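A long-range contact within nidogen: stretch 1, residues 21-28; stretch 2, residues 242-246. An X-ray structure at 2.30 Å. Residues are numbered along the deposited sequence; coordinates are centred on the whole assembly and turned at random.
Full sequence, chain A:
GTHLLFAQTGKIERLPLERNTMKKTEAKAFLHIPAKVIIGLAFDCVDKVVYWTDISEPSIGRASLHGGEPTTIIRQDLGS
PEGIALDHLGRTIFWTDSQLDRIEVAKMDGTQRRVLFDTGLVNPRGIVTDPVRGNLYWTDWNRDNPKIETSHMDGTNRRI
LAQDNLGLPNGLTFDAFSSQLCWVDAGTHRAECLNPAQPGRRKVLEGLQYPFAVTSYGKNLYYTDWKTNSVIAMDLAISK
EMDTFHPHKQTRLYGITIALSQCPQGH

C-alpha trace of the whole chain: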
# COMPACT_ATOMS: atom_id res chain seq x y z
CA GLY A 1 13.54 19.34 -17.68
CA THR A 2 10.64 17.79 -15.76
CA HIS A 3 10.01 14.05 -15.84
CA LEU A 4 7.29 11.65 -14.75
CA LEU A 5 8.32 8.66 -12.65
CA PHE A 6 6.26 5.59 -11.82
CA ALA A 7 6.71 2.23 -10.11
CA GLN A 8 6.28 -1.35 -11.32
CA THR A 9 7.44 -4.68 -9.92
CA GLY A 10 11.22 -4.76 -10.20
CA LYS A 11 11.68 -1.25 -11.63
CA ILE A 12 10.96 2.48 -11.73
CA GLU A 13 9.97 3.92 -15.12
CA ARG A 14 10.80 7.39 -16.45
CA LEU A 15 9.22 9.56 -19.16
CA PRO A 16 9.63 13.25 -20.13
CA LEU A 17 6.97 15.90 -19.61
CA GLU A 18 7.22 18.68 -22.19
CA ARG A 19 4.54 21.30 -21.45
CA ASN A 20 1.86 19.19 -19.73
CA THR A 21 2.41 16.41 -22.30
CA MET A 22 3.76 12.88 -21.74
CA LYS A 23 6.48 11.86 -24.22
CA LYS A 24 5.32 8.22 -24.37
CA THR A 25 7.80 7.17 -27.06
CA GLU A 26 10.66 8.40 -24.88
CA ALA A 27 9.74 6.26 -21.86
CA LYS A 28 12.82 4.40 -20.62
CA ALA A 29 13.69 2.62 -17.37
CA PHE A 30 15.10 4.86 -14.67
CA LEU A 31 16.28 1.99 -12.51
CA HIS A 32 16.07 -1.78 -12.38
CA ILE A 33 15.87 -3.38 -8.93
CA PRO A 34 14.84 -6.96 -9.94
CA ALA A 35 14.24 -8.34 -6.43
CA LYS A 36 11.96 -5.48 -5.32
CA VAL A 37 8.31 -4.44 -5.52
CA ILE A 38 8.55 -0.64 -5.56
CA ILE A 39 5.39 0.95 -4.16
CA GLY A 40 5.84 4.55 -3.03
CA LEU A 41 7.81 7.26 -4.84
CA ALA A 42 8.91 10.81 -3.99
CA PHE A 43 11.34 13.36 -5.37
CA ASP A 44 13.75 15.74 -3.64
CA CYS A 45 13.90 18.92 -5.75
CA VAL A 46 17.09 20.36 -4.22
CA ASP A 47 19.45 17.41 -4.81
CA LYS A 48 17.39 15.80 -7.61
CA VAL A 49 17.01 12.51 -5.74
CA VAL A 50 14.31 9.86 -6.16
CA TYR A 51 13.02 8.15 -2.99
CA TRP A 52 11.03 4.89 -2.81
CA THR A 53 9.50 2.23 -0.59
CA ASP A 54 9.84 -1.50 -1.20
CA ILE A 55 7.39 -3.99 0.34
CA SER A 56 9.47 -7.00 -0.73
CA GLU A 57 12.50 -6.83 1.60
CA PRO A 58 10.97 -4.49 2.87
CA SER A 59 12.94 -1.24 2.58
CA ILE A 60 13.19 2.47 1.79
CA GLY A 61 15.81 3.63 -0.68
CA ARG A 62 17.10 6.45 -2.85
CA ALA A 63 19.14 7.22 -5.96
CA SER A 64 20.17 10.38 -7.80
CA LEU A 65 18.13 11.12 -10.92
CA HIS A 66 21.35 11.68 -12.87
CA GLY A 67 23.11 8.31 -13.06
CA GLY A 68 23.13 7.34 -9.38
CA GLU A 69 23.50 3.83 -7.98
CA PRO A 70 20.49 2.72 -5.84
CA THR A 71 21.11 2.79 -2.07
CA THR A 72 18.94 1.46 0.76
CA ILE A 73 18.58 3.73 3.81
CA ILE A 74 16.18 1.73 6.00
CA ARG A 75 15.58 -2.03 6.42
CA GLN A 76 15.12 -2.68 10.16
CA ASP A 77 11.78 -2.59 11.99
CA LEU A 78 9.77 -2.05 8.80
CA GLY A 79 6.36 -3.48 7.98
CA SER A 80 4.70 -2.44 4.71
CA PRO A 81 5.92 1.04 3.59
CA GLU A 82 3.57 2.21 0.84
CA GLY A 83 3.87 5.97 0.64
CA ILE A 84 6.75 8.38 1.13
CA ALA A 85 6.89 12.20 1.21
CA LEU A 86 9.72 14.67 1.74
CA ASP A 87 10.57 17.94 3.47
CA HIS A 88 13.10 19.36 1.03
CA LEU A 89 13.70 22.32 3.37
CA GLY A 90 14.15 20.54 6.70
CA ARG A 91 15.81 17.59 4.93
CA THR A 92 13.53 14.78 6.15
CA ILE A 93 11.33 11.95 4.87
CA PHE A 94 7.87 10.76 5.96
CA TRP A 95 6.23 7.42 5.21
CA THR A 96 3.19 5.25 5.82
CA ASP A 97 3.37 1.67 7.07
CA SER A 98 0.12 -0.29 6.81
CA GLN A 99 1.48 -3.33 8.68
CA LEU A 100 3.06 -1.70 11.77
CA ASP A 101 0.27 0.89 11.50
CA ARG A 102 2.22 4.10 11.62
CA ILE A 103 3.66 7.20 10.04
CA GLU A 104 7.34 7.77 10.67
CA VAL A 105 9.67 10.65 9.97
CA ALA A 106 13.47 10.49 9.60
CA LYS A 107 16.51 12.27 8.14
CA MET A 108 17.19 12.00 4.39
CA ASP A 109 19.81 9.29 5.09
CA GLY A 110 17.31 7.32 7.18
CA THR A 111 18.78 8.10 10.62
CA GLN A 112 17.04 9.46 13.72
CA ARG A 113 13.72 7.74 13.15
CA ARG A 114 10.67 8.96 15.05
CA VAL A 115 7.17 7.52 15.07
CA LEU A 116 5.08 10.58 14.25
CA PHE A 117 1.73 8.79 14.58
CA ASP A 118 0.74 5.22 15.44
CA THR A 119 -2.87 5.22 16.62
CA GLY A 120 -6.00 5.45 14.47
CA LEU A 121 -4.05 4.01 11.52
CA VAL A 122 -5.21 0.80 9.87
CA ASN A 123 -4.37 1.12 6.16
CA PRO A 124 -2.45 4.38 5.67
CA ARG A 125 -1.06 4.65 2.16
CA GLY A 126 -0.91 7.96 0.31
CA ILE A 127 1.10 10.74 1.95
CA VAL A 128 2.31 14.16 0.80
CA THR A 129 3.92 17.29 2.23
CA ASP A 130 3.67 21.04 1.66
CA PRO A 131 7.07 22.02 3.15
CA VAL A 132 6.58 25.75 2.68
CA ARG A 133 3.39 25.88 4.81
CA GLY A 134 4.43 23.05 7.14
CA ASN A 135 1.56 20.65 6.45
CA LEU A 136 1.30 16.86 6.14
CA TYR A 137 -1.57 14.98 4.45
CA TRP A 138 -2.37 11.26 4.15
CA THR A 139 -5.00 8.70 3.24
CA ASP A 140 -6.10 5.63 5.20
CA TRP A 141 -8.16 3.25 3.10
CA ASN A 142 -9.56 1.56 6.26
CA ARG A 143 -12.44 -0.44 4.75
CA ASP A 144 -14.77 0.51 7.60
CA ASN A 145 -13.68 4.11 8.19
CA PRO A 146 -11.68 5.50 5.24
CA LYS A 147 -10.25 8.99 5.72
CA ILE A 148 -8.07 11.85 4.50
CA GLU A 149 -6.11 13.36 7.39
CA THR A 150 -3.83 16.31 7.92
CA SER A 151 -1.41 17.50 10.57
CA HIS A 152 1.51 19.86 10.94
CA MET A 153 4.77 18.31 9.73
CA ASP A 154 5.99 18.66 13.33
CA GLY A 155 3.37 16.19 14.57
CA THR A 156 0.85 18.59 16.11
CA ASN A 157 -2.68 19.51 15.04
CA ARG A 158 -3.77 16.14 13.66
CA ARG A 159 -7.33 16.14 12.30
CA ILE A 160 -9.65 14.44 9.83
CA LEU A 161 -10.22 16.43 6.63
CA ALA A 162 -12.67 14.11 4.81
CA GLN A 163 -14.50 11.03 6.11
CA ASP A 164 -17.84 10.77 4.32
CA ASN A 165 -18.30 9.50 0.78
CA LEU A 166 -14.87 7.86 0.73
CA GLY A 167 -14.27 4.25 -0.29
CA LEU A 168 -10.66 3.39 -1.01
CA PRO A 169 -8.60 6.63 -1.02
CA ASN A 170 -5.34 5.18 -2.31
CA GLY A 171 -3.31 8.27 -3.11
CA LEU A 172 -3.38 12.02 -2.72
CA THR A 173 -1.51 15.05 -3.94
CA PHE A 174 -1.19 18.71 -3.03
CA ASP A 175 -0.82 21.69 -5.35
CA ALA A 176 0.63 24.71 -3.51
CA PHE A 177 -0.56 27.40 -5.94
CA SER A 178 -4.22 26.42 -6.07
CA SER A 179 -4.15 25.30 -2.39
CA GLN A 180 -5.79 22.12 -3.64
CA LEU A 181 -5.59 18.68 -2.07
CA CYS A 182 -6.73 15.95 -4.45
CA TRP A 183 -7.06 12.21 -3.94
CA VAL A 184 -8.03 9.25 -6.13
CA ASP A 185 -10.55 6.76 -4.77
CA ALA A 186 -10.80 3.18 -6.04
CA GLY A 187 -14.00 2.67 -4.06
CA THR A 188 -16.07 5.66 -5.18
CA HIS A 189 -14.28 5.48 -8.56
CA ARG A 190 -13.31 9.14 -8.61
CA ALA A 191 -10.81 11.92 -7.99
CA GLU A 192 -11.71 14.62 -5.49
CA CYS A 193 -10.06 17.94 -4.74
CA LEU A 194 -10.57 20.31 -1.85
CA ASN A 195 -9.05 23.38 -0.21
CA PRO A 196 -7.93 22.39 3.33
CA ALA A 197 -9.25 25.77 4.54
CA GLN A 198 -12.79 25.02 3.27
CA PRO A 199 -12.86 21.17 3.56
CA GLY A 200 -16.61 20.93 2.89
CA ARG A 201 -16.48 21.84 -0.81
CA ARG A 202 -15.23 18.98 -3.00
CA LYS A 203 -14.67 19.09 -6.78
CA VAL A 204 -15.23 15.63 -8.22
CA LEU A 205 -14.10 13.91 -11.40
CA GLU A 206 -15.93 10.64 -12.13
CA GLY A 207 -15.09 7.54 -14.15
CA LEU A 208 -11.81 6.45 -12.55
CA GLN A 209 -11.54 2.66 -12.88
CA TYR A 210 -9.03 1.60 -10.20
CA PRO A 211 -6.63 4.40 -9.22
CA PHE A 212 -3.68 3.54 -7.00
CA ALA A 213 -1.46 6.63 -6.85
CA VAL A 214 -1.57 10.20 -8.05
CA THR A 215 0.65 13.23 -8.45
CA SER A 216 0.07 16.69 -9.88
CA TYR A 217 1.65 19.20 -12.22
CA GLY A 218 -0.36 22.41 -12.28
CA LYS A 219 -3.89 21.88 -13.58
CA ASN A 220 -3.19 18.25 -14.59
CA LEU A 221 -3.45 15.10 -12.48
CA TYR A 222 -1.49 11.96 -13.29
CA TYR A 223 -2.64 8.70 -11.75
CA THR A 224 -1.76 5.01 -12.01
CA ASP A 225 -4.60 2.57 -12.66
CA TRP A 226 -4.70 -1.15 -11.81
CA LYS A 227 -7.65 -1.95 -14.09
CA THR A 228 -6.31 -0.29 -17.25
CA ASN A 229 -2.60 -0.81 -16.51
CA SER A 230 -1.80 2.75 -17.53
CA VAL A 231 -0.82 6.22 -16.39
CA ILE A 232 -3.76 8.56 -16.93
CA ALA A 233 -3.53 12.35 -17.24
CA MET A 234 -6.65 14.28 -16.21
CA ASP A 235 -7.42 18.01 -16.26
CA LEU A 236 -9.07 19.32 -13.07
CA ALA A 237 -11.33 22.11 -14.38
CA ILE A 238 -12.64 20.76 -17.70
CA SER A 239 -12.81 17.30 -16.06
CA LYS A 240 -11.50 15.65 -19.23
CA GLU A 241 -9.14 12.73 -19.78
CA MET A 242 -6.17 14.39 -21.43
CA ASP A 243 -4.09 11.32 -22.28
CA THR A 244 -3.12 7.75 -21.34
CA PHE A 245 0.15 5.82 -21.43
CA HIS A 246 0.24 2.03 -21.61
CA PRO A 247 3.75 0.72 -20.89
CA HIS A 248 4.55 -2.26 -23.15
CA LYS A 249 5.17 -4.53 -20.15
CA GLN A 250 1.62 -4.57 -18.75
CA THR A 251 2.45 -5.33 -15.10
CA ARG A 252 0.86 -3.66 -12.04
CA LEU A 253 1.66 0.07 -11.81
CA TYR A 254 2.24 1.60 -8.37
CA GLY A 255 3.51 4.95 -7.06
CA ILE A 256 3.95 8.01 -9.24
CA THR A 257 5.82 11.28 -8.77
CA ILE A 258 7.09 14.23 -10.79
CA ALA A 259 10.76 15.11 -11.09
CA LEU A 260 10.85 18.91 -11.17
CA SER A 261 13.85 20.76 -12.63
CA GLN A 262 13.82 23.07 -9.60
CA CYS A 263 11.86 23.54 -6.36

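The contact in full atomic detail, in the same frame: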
# COMPACT_ATOMS: atom_id res chain seq x y z
N THR A 21 2.58 17.53 -21.37
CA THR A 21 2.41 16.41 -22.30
C THR A 21 3.41 15.28 -22.02
O THR A 21 4.60 15.52 -21.81
CB THR A 21 2.58 16.88 -23.77
OG1 THR A 21 1.56 17.84 -24.09
CG2 THR A 21 2.47 15.71 -24.74
N MET A 22 2.91 14.04 -21.99
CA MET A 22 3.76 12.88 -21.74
C MET A 22 4.42 12.42 -23.04
O MET A 22 3.72 12.15 -24.03
CB MET A 22 2.95 11.70 -21.19
CG MET A 22 2.24 11.94 -19.86
SD MET A 22 1.54 10.39 -19.21
CE MET A 22 -0.10 10.40 -19.90
N LYS A 23 5.74 12.33 -23.04
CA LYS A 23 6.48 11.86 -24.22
C LYS A 23 6.55 10.34 -24.11
O LYS A 23 7.56 9.78 -23.71
CB LYS A 23 7.89 12.45 -24.25
CG LYS A 23 7.96 13.98 -24.33
CD LYS A 23 7.74 14.52 -25.75
CE LYS A 23 6.27 14.58 -26.14
NZ LYS A 23 6.08 15.06 -27.55
N LYS A 24 5.44 9.68 -24.45
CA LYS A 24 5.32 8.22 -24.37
C LYS A 24 6.40 7.41 -25.08
O LYS A 24 6.80 6.34 -24.60
CB LYS A 24 3.97 7.77 -24.90
CG LYS A 24 2.78 8.51 -24.35
CD LYS A 24 1.54 8.01 -25.06
CE LYS A 24 0.49 9.08 -25.11
NZ LYS A 24 -0.72 8.63 -25.86
N THR A 25 6.80 7.87 -26.26
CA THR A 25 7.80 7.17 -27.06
C THR A 25 9.20 7.25 -26.46
O THR A 25 10.08 6.47 -26.83
CB THR A 25 7.84 7.72 -28.50
OG1 THR A 25 8.13 9.12 -28.47
CG2 THR A 25 6.50 7.48 -29.18
N GLU A 26 9.38 8.19 -25.53
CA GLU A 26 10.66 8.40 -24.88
C GLU A 26 10.78 7.74 -23.50
O GLU A 26 11.77 7.94 -22.79
CB GLU A 26 10.94 9.90 -24.77
CG GLU A 26 11.00 10.59 -26.13
CD GLU A 26 11.33 12.06 -26.05
OE1 GLU A 26 11.84 12.51 -25.00
OE2 GLU A 26 11.09 12.77 -27.05
N ALA A 27 9.77 6.96 -23.14
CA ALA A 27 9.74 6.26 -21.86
C ALA A 27 10.82 5.17 -21.77
O ALA A 27 10.81 4.20 -22.54
CB ALA A 27 8.37 5.66 -21.61
N LYS A 28 11.74 5.35 -20.83
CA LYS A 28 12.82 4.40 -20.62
C LYS A 28 12.93 4.13 -19.12
O LYS A 28 12.49 4.94 -18.30
CB LYS A 28 14.15 4.95 -21.16
CG LYS A 28 14.67 6.19 -20.42
CD LYS A 28 15.85 6.85 -21.13
CE LYS A 28 16.34 8.07 -20.35
NZ LYS A 28 17.37 8.87 -21.09
N MET A 242 -7.11 13.85 -20.48
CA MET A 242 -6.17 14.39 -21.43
C MET A 242 -5.41 13.35 -22.25
O MET A 242 -5.37 13.44 -23.48
CB MET A 242 -5.17 15.32 -20.72
CG MET A 242 -5.83 16.41 -19.88
SD MET A 242 -6.98 17.44 -20.83
CE MET A 242 -5.91 18.85 -21.19
N ASP A 243 -4.88 12.33 -21.59
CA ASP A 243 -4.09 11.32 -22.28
C ASP A 243 -3.85 10.08 -21.42
O ASP A 243 -4.10 10.09 -20.21
CB ASP A 243 -2.75 11.98 -22.65
CG ASP A 243 -1.92 11.17 -23.62
OD1 ASP A 243 -0.73 11.53 -23.78
OD2 ASP A 243 -2.42 10.21 -24.23
N THR A 244 -3.41 8.99 -22.05
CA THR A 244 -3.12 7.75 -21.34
C THR A 244 -1.84 7.13 -21.89
O THR A 244 -1.55 7.24 -23.08
CB THR A 244 -4.25 6.70 -21.45
OG1 THR A 244 -4.40 6.30 -22.82
CG2 THR A 244 -5.57 7.25 -20.93
N PHE A 245 -1.07 6.49 -21.02
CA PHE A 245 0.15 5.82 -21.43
C PHE A 245 0.13 4.38 -20.96
O PHE A 245 0.05 4.11 -19.77
CB PHE A 245 1.39 6.52 -20.85
CG PHE A 245 2.66 5.75 -21.07
CD1 PHE A 245 3.11 5.49 -22.36
CD2 PHE A 245 3.41 5.29 -20.00
CE1 PHE A 245 4.29 4.77 -22.58
CE2 PHE A 245 4.59 4.58 -20.20
CZ PHE A 245 5.03 4.32 -21.49
N HIS A 246 0.21 3.46 -21.91
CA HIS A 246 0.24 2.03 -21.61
C HIS A 246 1.66 1.53 -21.80
O HIS A 246 2.13 1.46 -22.94
CB HIS A 246 -0.63 1.23 -22.58
CG HIS A 246 -2.10 1.46 -22.43
ND1 HIS A 246 -2.72 2.60 -22.88
CD2 HIS A 246 -3.08 0.67 -21.94
CE1 HIS A 246 -4.02 2.50 -22.68
NE2 HIS A 246 -4.27 1.34 -22.11
O HOH W 1 -0.19 13.74 -21.96

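How does stretch 2 begin its approach to stretch 1? Met242, already within the strand, makes no contact with the other stretch, and the contact starts one residue later, at Asp243, whose CA-to-CB bond points toward stretch 1. Its carboxylate uses both oxygens. OD2 forms a salt bridge with the ammonium group of Lys24, with 2.8 Å between Asp243 OD2 and Lys24 NZ, and the same oxygen accepts a hydrogen bond from the backbone just ahead of it, Thr244 N to Asp243 OD2 at 2.7 Å. OD1 works through a water, which donates to Asp243 OD1 at 2.9 Å and accepts from Met22 N at 3.1 Å. A short, negatively charged side chain suits this place, because one carboxylate can meet a lysine, a backbone amide of its own strand and a bridging water together. The methyl end of Met22 lies close by, with Met22 CE 4.0 Å from Asp243 O, a distance of simple packing.

What does Thr244 contribute if its side chain points away? It contributes backbone. Its CA-to-CB bond is directed away from stretch 1, as expected in a strand where neighbouring side chains alternate, yet its carbonyl remains within reach of the lysine. Lys24 NZ gives a weak hydrogen bond to Thr244 O at 3.2 Å, so the ammonium group is held by a charged oxygen and a neutral one on consecutive residues. Lys24 can do this because its chain is long and nearly extended: chi1 is m, and chi2, chi3 and chi4 are all t. The residue sits at the start of a short 3-10 segment, from which its side chain runs out to the strand.

Why is Phe245 the centre of the apolar contact? It loses more surface to the other stretch than any other residue here, 89 of the 341 Å² buried on both sides together, and its side chain, with chi1 at t, points toward stretch 1. The ring packs against Lys24 and Ala27, the residues at the start and just past the end of the 3-10 segment. Lys24 CB is 3.5 Å from Phe245 CD1, and Ala27 CB is 3.6 Å from Phe245 CZ, both approaching obliquely. Lys24 thus plays two parts, setting its aliphatic base against the ring while its charged end reaches the oxygens of Asp243 and Thr244. At Ala27 a single methyl group suffices for a close approach. Met22, itself buried, completes the apolar patch: Met22 SD is 4.2 Å from Phe245 CB, and its flexible thioether chain lets CE extend along the strand as far as Asp243.

Where does the contact end? It ends with Phe245; His246 points its CA-to-CB bond away, and its side chain stays clear, the nearest approach being His246 ND1 to Lys24 NZ at 7.0 Å. The joined portion is therefore compact, three consecutive strand residues against Met22, Lys24 and Ala27, with polar links at Asp243 and Thr244 giving way to hydrophobic packing at Phe245.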